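Local coordinates for protein esterase YbfF (Escherichia coli, PDB 3BF7) that probably hydrolyses ester and thioester substrates as an alpha/beta hydrolase with a helical cap, its substrate-binding crevice being formed by the arrangement of the domains, at residues A[110-124]-A[199-213]. The protein carries 1 engineered substitution. Residues are numbered along the deposited sequence; the frame is centred on the assembly and turned at random.
Sequences VAIDIAPVDYHVRRH and LFIPGGNSPYVSEQY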
loop_
_atom_site.group_PDB
_atom_site.type_symbol
_atom_site.label_atom_id
_atom_site.label_comp_id
_atom_site.label_asym_id
_atom_site.label_seq_id
_atom_site.Cartn_x
_atom_site.Cartn_y
_atom_site.Cartn_z
ATOM N N VAL A 110 -9.936 -1.131 -3.795
ATOM C CA VAL A 110 -9.603 -2.278 -2.960
ATOM C C VAL A 110 -8.580 -1.831 -1.922
ATOM O O VAL A 110 -7.540 -1.269 -2.272
ATOM C CB VAL A 110 -8.985 -3.430 -3.783
ATOM C CG1 VAL A 110 -8.683 -4.617 -2.876
ATOM C CG2 VAL A 110 -9.934 -3.847 -4.895
ATOM N N ALA A 111 -8.883 -2.077 -0.651
ATOM C CA ALA A 111 -7.998 -1.716 0.450
ATOM C C ALA A 111 -7.605 -3.011 1.147
ATOM O O ALA A 111 -8.455 -3.702 1.715
ATOM C CB ALA A 111 -8.714 -0.785 1.417
ATOM N N ILE A 112 -6.316 -3.334 1.103
ATOM C CA ILE A 112 -5.802 -4.566 1.691
ATOM C C ILE A 112 -5.278 -4.348 3.110
ATOM O O ILE A 112 -4.397 -3.513 3.343
ATOM C CB ILE A 112 -4.690 -5.175 0.801
ATOM C CG1 ILE A 112 -5.212 -5.344 -0.634
ATOM C CG2 ILE A 112 -4.256 -6.525 1.355
ATOM C CD1 ILE A 112 -4.175 -5.844 -1.623
ATOM N N ASP A 113 -5.848 -5.123 4.033
ATOM C CA ASP A 113 -5.567 -5.106 5.469
ATOM C C ASP A 113 -5.309 -3.726 6.048
ATOM O O ASP A 113 -4.235 -3.432 6.582
ATOM C CB ASP A 113 -4.421 -6.047 5.841
ATOM C CG ASP A 113 -4.527 -6.517 7.280
ATOM O OD1 ASP A 113 -3.544 -6.389 8.036
ATOM O OD2 ASP A 113 -5.618 -7.007 7.655
ATOM N N ILE A 114 -6.342 -2.899 5.976
ATOM C CA ILE A 114 -6.268 -1.539 6.473
ATOM C C ILE A 114 -7.675 -0.975 6.678
ATOM O O ILE A 114 -8.621 -1.344 5.974
ATOM C CB ILE A 114 -5.485 -0.650 5.463
ATOM C CG1 ILE A 114 -5.206 0.731 6.057
ATOM C CG2 ILE A 114 -6.263 -0.527 4.160
ATOM C CD1 ILE A 114 -4.249 0.704 7.227
ATOM N N ALA A 115 -7.805 -0.091 7.661
ATOM C CA ALA A 115 -9.073 0.566 7.949
ATOM C C ALA A 115 -8.808 2.069 7.976
ATOM O O ALA A 115 -7.696 2.505 8.290
ATOM C CB ALA A 115 -9.621 0.107 9.293
ATOM N N PRO A 116 -9.816 2.883 7.630
ATOM C CA PRO A 116 -9.665 4.341 7.626
ATOM C C PRO A 116 -9.797 4.872 9.049
ATOM O O PRO A 116 -10.805 5.484 9.420
ATOM C CB PRO A 116 -10.794 4.799 6.708
ATOM C CG PRO A 116 -11.869 3.798 6.994
ATOM C CD PRO A 116 -11.112 2.484 7.050
ATOM N N VAL A 117 -8.758 4.622 9.839
ATOM C CA VAL A 117 -8.728 5.026 11.233
ATOM C C VAL A 117 -7.318 5.379 11.683
ATOM O O VAL A 117 -6.334 4.953 11.077
ATOM C CB VAL A 117 -9.212 3.877 12.158
ATOM C CG1 VAL A 117 -10.639 3.482 11.809
ATOM C CG2 VAL A 117 -8.270 2.673 12.037
ATOM N N ASP A 118 -7.243 6.169 12.748
ATOM C CA ASP A 118 -5.969 6.529 13.361
ATOM C C ASP A 118 -5.780 5.405 14.384
ATOM O O ASP A 118 -6.560 5.288 15.331
ATOM C CB ASP A 118 -6.092 7.871 14.086
ATOM C CG ASP A 118 -4.783 8.330 14.706
ATOM O OD1 ASP A 118 -3.886 7.491 14.937
ATOM O OD2 ASP A 118 -4.660 9.544 14.978
ATOM N N TYR A 119 -4.763 4.573 14.198
ATOM C CA TYR A 119 -4.549 3.460 15.116
ATOM C C TYR A 119 -4.020 3.866 16.489
ATOM O O TYR A 119 -4.077 3.081 17.433
ATOM C CB TYR A 119 -3.639 2.417 14.464
ATOM C CG TYR A 119 -4.305 1.692 13.313
ATOM C CD1 TYR A 119 -5.242 0.683 13.545
ATOM C CD2 TYR A 119 -4.007 2.019 11.993
ATOM C CE1 TYR A 119 -5.863 0.017 12.485
ATOM C CE2 TYR A 119 -4.620 1.362 10.930
ATOM C CZ TYR A 119 -5.541 0.363 11.181
ATOM O OH TYR A 119 -6.127 -0.298 10.123
ATOM N N HIS A 120 -3.508 5.086 16.597
ATOM C CA HIS A 120 -3.023 5.605 17.876
ATOM C C HIS A 120 -2.045 4.706 18.625
ATOM O O HIS A 120 -2.147 4.555 19.846
ATOM C CB HIS A 120 -4.210 5.910 18.802
ATOM C CG HIS A 120 -5.045 7.073 18.366
ATOM N ND1 HIS A 120 -4.554 8.360 18.298
ATOM C CD2 HIS A 120 -6.346 7.149 17.999
ATOM C CE1 HIS A 120 -5.516 9.177 17.908
ATOM N NE2 HIS A 120 -6.614 8.467 17.720
ATOM N N VAL A 121 -1.110 4.104 17.900
ATOM C CA VAL A 121 -0.100 3.245 18.510
ATOM C C VAL A 121 1.177 3.333 17.696
ATOM O O VAL A 121 1.164 3.788 16.550
ATOM C CB VAL A 121 -0.517 1.744 18.531
ATOM C CG1 VAL A 121 -1.729 1.538 19.421
ATOM C CG2 VAL A 121 -0.788 1.255 17.110
ATOM N N ARG A 122 2.290 2.930 18.301
ATOM C CA ARG A 122 3.557 2.882 17.589
ATOM C C ARG A 122 3.761 1.391 17.350
ATOM O O ARG A 122 3.819 0.605 18.297
ATOM C CB ARG A 122 4.697 3.463 18.426
ATOM C CG ARG A 122 4.591 4.971 18.631
ATOM C CD ARG A 122 5.907 5.565 19.105
ATOM N NE ARG A 122 6.934 5.555 18.065
ATOM C CZ ARG A 122 7.071 6.488 17.125
ATOM N NH1 ARG A 122 6.244 7.523 17.081
ATOM N NH2 ARG A 122 8.045 6.388 16.231
ATOM N N ARG A 123 3.839 1.004 16.081
ATOM C CA ARG A 123 3.989 -0.399 15.705
ATOM C C ARG A 123 5.269 -0.719 14.951
ATOM O O ARG A 123 5.455 -1.859 14.523
ATOM C CB ARG A 123 2.813 -0.838 14.822
ATOM C CG ARG A 123 1.615 -1.387 15.566
ATOM C CD ARG A 123 0.685 -2.127 14.617
ATOM N NE ARG A 123 -0.041 -1.233 13.719
ATOM C CZ ARG A 123 -1.366 -1.130 13.693
ATOM N NH1 ARG A 123 -2.101 -1.863 14.513
ATOM N NH2 ARG A 123 -1.957 -0.301 12.845
ATOM N N HIS A 124 6.151 0.262 14.790
ATOM C CA HIS A 124 7.368 0.040 14.020
ATOM C C HIS A 124 8.667 0.450 14.686
ATOM O O HIS A 124 9.685 0.563 14.010
ATOM C CB HIS A 124 7.269 0.765 12.671
ATOM C CG HIS A 124 6.141 0.294 11.812
ATOM N ND1 HIS A 124 4.833 0.670 12.022
ATOM C CD2 HIS A 124 6.125 -0.550 10.751
ATOM C CE1 HIS A 124 4.059 0.081 11.128
ATOM N NE2 HIS A 124 4.819 -0.666 10.346
ATOM N N LEU A 199 -14.028 -2.716 -1.755
ATOM C CA LEU A 199 -13.604 -3.999 -1.210
ATOM C C LEU A 199 -12.474 -3.868 -0.204
ATOM O O LEU A 199 -11.456 -3.230 -0.478
ATOM C CB LEU A 199 -13.152 -4.939 -2.337
ATOM C CG LEU A 199 -12.639 -6.317 -1.894
ATOM C CD1 LEU A 199 -13.781 -7.120 -1.286
ATOM C CD2 LEU A 199 -12.039 -7.057 -3.085
ATOM N N PHE A 200 -12.673 -4.466 0.965
ATOM C CA PHE A 200 -11.665 -4.494 2.014
ATOM C C PHE A 200 -11.260 -5.952 2.166
ATOM O O PHE A 200 -12.118 -6.833 2.248
ATOM C CB PHE A 200 -12.222 -3.957 3.329
ATOM C CG PHE A 200 -12.429 -2.477 3.319
ATOM C CD1 PHE A 200 -13.492 -1.919 2.615
ATOM C CD2 PHE A 200 -11.511 -1.632 3.933
ATOM C CE1 PHE A 200 -13.634 -0.536 2.517
ATOM C CE2 PHE A 200 -11.644 -0.248 3.840
ATOM C CZ PHE A 200 -12.706 0.299 3.130
ATOM N N ILE A 201 -9.956 -6.204 2.183
ATOM C CA ILE A 201 -9.438 -7.562 2.311
ATOM C C ILE A 201 -8.537 -7.670 3.536
ATOM O O ILE A 201 -7.325 -7.440 3.458
ATOM C CB ILE A 201 -8.634 -7.978 1.054
ATOM C CG1 ILE A 201 -9.499 -7.818 -0.198
ATOM C CG2 ILE A 201 -8.173 -9.428 1.183
ATOM C CD1 ILE A 201 -8.767 -8.099 -1.499
ATOM N N PRO A 202 -9.125 -8.007 4.692
ATOM C CA PRO A 202 -8.346 -8.141 5.925
ATOM C C PRO A 202 -7.681 -9.508 6.051
ATOM O O PRO A 202 -8.148 -10.503 5.485
ATOM C CB PRO A 202 -9.393 -7.963 7.029
ATOM C CG PRO A 202 -10.578 -7.343 6.337
ATOM C CD PRO A 202 -10.565 -7.989 4.990
ATOM N N GLY A 203 -6.580 -9.544 6.790
ATOM C CA GLY A 203 -5.920 -10.804 7.057
ATOM C C GLY A 203 -6.581 -11.326 8.323
ATOM O O GLY A 203 -6.756 -10.577 9.286
ATOM N N GLY A 204 -6.958 -12.602 8.326
ATOM C CA GLY A 204 -7.605 -13.192 9.486
ATOM C C GLY A 204 -6.766 -13.168 10.749
ATOM O O GLY A 204 -7.308 -13.191 11.858
ATOM N N ASN A 205 -5.446 -13.139 10.591
ATOM C CA ASN A 205 -4.546 -13.103 11.737
ATOM C C ASN A 205 -3.927 -11.722 11.920
ATOM O O ASN A 205 -2.788 -11.599 12.365
ATOM C CB ASN A 205 -3.430 -14.141 11.583
ATOM C CG ASN A 205 -3.958 -15.555 11.470
ATOM O OD1 ASN A 205 -4.900 -15.935 12.165
ATOM N ND2 ASN A 205 -3.343 -16.348 10.600
ATOM N N SER A 206 -4.687 -10.687 11.573
ATOM C CA SER A 206 -4.224 -9.310 11.705
ATOM C C SER A 206 -5.284 -8.449 12.378
ATOM O O SER A 206 -6.478 -8.641 12.161
ATOM C CB SER A 206 -3.905 -8.720 10.334
ATOM O OG SER A 206 -3.647 -7.332 10.447
ATOM N N PRO A 207 -4.854 -7.472 13.193
ATOM C CA PRO A 207 -5.779 -6.581 13.898
ATOM C C PRO A 207 -6.112 -5.287 13.157
ATOM O O PRO A 207 -6.866 -4.463 13.669
ATOM C CB PRO A 207 -5.035 -6.297 15.190
ATOM C CG PRO A 207 -3.633 -6.132 14.684
ATOM C CD PRO A 207 -3.480 -7.294 13.702
ATOM N N TYR A 208 -5.558 -5.101 11.963
ATOM C CA TYR A 208 -5.797 -3.870 11.213
ATOM C C TYR A 208 -7.251 -3.560 10.859
ATOM O O TYR A 208 -7.623 -2.388 10.772
ATOM C CB TYR A 208 -4.945 -3.855 9.939
ATOM C CG TYR A 208 -3.505 -3.432 10.152
ATOM C CD1 TYR A 208 -3.063 -2.167 9.758
ATOM C CD2 TYR A 208 -2.575 -4.302 10.723
ATOM C CE1 TYR A 208 -1.730 -1.779 9.923
ATOM C CE2 TYR A 208 -1.240 -3.925 10.895
ATOM C CZ TYR A 208 -0.825 -2.666 10.491
ATOM O OH TYR A 208 0.496 -2.305 10.640
ATOM N N VAL A 209 -8.076 -4.584 10.652
ATOM C CA VAL A 209 -9.475 -4.345 10.300
ATOM C C VAL A 209 -10.452 -5.053 11.235
ATOM O O VAL A 209 -11.492 -5.551 10.806
ATOM C CB VAL A 209 -9.782 -4.780 8.843
ATOM C CG1 VAL A 209 -11.055 -4.094 8.349
ATOM C CG2 VAL A 209 -8.614 -4.438 7.934
ATOM N N SER A 210 -10.120 -5.085 12.519
ATOM C CA SER A 210 -10.976 -5.731 13.506
ATOM C C SER A 210 -12.244 -4.923 13.788
ATOM O O SER A 210 -12.383 -3.776 13.353
ATOM C CB SER A 210 -10.200 -5.957 14.804
ATOM O OG SER A 210 -9.721 -4.733 15.321
ATOM N N GLU A 211 -13.157 -5.538 14.534
ATOM C CA GLU A 211 -14.444 -4.948 14.883
ATOM C C GLU A 211 -14.439 -3.543 15.484
ATOM O O GLU A 211 -15.360 -2.764 15.233
ATOM C CB GLU A 211 -15.192 -5.893 15.831
ATOM C CG GLU A 211 -16.553 -5.393 16.294
ATOM C CD GLU A 211 -17.522 -5.180 15.149
ATOM O OE1 GLU A 211 -17.701 -6.112 14.338
ATOM O OE2 GLU A 211 -18.109 -4.081 15.063
ATOM N N GLN A 212 -13.424 -3.202 16.272
ATOM C CA GLN A 212 -13.405 -1.878 16.884
ATOM C C GLN A 212 -13.268 -0.730 15.891
ATOM O O GLN A 212 -13.465 0.429 16.255
ATOM C CB GLN A 212 -12.302 -1.767 17.947
ATOM C CG GLN A 212 -10.873 -1.769 17.432
ATOM C CD GLN A 212 -10.269 -3.153 17.400
ATOM O OE1 GLN A 212 -9.048 -3.310 17.347
ATOM N NE2 GLN A 212 -11.121 -4.170 17.427
ATOM N N TYR A 213 -12.943 -1.045 14.641
ATOM C CA TYR A 213 -12.790 -0.013 13.616
ATOM C C TYR A 213 -13.945 -0.034 12.626
ATOM O O TYR A 213 -14.022 0.808 11.734
ATOM C CB TYR A 213 -11.484 -0.218 12.843
ATOM C CG TYR A 213 -10.272 -0.371 13.726
ATOM C CD1 TYR A 213 -9.917 0.622 14.635
ATOM C CD2 TYR A 213 -9.496 -1.527 13.674
ATOM C CE1 TYR A 213 -8.817 0.467 15.478
ATOM C CE2 TYR A 213 -8.395 -1.691 14.510
ATOM C CZ TYR A 213 -8.063 -0.693 15.411
ATOM O OH TYR A 213 -6.990 -0.858 16.256
HETATM O O HOH W 1 -7.285 -7.190 9.881
HETATM O O HOH W 2 -5.528 0.645 18.003
HETATM O O HOH W 3 -4.911 -2.486 15.200
#
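Tyr-119 joins two tyrosines of the 199-213 segment. Its own edge meets the face of Tyr-213, with ring planes at 82° and centroids 5.1 Å apart, and one of its faces receives the edge of Tyr-208, completing a run of T-shaped pairs. The Tyr-119 OH gives its proton to the backbone O of Tyr-208, 2.7 Å away, and accepts the N-H of Ala-115. A phenylalanine here would probably keep both ring contacts but leave the Tyr-208 carbonyl and the Ala-115 amide without this shared partner.

Arg-123 lays its guanidinium on a face of Tyr-208, planes 29° apart and Arg-123 CZ 4.0 Å from the Tyr-208 ring centroid, a stacked cation-pi contact reached through a bend at chi3. On the same face of Tyr-213 that Tyr-119 meets, CG2 of Val-117 makes an off-centre CH-pi contact.

Deeper in, Asp-113 has CG swung away from its backbone N (chi1 -154°), which carries the carboxylate to the 203-206 turn. Asp-113 OD1 takes the Ser-206 OG proton on its syn lone pair at 2.6 Å, while Gly-203 N reaches Asp-113 OD2 at 2.8 Å from above the carboxylate plane. Ser-206 and Gly-203 probably hold the carboxylate's rotation. OD1 also bonds His-234, whose ring stacks with Tyr-208; with Ser-89 this is consistent with a catalytic triad.

Asp-113 directly follows strand 106-112, which pairs in parallel with strand 198-201 in the central sheet through bonds such as Ala-111 N to Leu-199 O (2.8 Å). Val-110, Leu-199 and Ile-201 face helix 241-253, whereas Phe-200, beside Ala-111, packs against helices 90-101 and 214-220.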